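Long-range contact in protein Vng1086c (Halobacterium sp., PDB 2GF4), which is of unknown function but binds calcium and assembles from largely helical subunits: residues L9-V14 with A54-G59. Residues are numbered along the deposited sequence.
Sequences LHEQMV and AVFLLG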
# COMPACT_ATOMS: atom_id res chain seq x y z
N LEU A 9 -7.12 17.87 -6.79
CA LEU A 9 -7.16 16.43 -6.52
C LEU A 9 -7.33 16.25 -5.01
O LEU A 9 -8.16 15.44 -4.59
CB LEU A 9 -5.86 15.79 -7.00
CG LEU A 9 -5.75 14.27 -6.86
CD1 LEU A 9 -6.81 13.62 -7.66
CD2 LEU A 9 -4.43 13.81 -7.33
N HIS A 10 -6.54 16.95 -4.21
CA HIS A 10 -6.66 16.87 -2.77
C HIS A 10 -8.11 17.26 -2.35
O HIS A 10 -8.71 16.52 -1.55
CB HIS A 10 -5.62 17.80 -2.16
CG HIS A 10 -5.44 17.64 -0.68
ND1 HIS A 10 -4.53 18.38 0.05
CD2 HIS A 10 -6.09 16.86 0.22
CE1 HIS A 10 -4.63 18.06 1.32
NE2 HIS A 10 -5.56 17.14 1.45
N GLU A 11 -8.70 18.33 -2.90
CA GLU A 11 -10.07 18.75 -2.54
C GLU A 11 -11.04 17.61 -2.78
O GLU A 11 -11.86 17.33 -1.91
CB GLU A 11 -10.51 19.95 -3.38
CG GLU A 11 -11.44 20.93 -2.66
CD GLU A 11 -11.01 22.37 -2.92
OE1 GLU A 11 -10.84 23.15 -1.95
OE2 GLU A 11 -10.84 22.72 -4.11
N GLN A 12 -10.96 16.97 -3.95
CA GLN A 12 -11.88 15.88 -4.24
C GLN A 12 -11.65 14.65 -3.36
O GLN A 12 -12.63 14.01 -2.96
CB GLN A 12 -11.81 15.52 -5.73
CG GLN A 12 -12.43 16.58 -6.65
CD GLN A 12 -13.86 16.95 -6.28
OE1 GLN A 12 -14.64 16.11 -5.83
NE2 GLN A 12 -14.21 18.20 -6.51
N MSE A 13 -10.40 14.31 -3.04
CA MSE A 13 -10.15 13.16 -2.18
C MSE A 13 -10.72 13.45 -0.81
O MSE A 13 -11.05 12.51 -0.08
CB MSE A 13 -8.66 12.88 -2.09
CG MSE A 13 -8.18 12.14 -3.35
SE MSE A 13 -9.12 10.34 -3.58
CE MSE A 13 -8.45 9.23 -1.97
N VAL A 14 -10.81 14.72 -0.42
CA VAL A 14 -11.38 15.01 0.88
C VAL A 14 -12.90 14.83 0.73
O VAL A 14 -13.55 14.38 1.69
CB VAL A 14 -10.97 16.39 1.32
CG1 VAL A 14 -11.84 16.84 2.43
CG2 VAL A 14 -9.55 16.30 1.82
N ALA A 54 -0.35 14.33 1.22
CA ALA A 54 -1.72 14.22 1.72
C ALA A 54 -2.58 13.38 0.79
O ALA A 54 -3.40 12.60 1.27
CB ALA A 54 -2.35 15.62 1.87
N VAL A 55 -2.41 13.48 -0.52
CA VAL A 55 -3.24 12.65 -1.38
C VAL A 55 -2.83 11.19 -1.22
O VAL A 55 -3.69 10.31 -1.24
CB VAL A 55 -3.13 13.14 -2.81
CG1 VAL A 55 -3.74 12.14 -3.73
CG2 VAL A 55 -3.90 14.44 -2.91
N PHE A 56 -1.53 10.94 -1.06
CA PHE A 56 -1.03 9.59 -0.82
C PHE A 56 -1.71 9.00 0.42
O PHE A 56 -2.25 7.89 0.36
CB PHE A 56 0.47 9.67 -0.55
CG PHE A 56 1.09 8.36 -0.24
CD1 PHE A 56 1.19 7.91 1.07
CD2 PHE A 56 1.62 7.59 -1.25
CE1 PHE A 56 1.77 6.70 1.33
CE2 PHE A 56 2.19 6.38 -0.98
CZ PHE A 56 2.28 5.94 0.31
N LEU A 57 -1.70 9.72 1.54
CA LEU A 57 -2.32 9.20 2.74
C LEU A 57 -3.80 8.90 2.60
O LEU A 57 -4.30 7.96 3.22
CB LEU A 57 -2.08 10.17 3.88
CG LEU A 57 -0.62 10.14 4.33
CD1 LEU A 57 -0.42 11.26 5.30
CD2 LEU A 57 -0.26 8.80 4.97
N LEU A 58 -4.50 9.71 1.79
CA LEU A 58 -5.95 9.52 1.57
C LEU A 58 -6.21 8.30 0.72
O LEU A 58 -7.09 7.50 1.05
CB LEU A 58 -6.54 10.75 0.87
CG LEU A 58 -6.62 12.00 1.75
CD1 LEU A 58 -7.16 13.13 0.97
CD2 LEU A 58 -7.51 11.73 2.88
N GLY A 59 -5.48 8.17 -0.40
CA GLY A 59 -5.66 7.00 -1.27
C GLY A 59 -5.33 5.74 -0.49
O GLY A 59 -6.08 4.78 -0.50
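Helices 3-21 and 48-71 run roughly parallel here, their local axes 9.8 Å apart and inclined at 28°, and mostly apolar side chains, together with the ring of His10, fill the space between them. His10 and Val55 bring the backbones closest, CA to CA 5.6 Å; valine's short, beta-branched side chain permits this, its CG2 lying 3.7 Å from the CA of His10. The t rotamer of His10 swings the imidazole over Ala54, whose CB sits against one ring face, 3.4 Å from CE1; a methyl leaves room for the ring. Both ring nitrogens are satisfied within the chain, NE2 by Tyr34 and ND1 by His51, so the polar group can be buried. One turn on, Leu58 points at the partner helix, and its mt rotamer places CD1 3.4 Å from Met13 CB and 4.1 Å from Val14 CG2. Met13, a selenomethionine, folds its flexible chain through three m angles until CE lies 3.5 Å from Gly59 N, against bare glycine backbone. Leu9 CD2 meets Val55 CG1 at 4.0 Å. The arrangement is a parallel helix pair of the UPF0058 helical fold, continued by Met66 of a second subunit, with His10 beside calcium ligand Glu40.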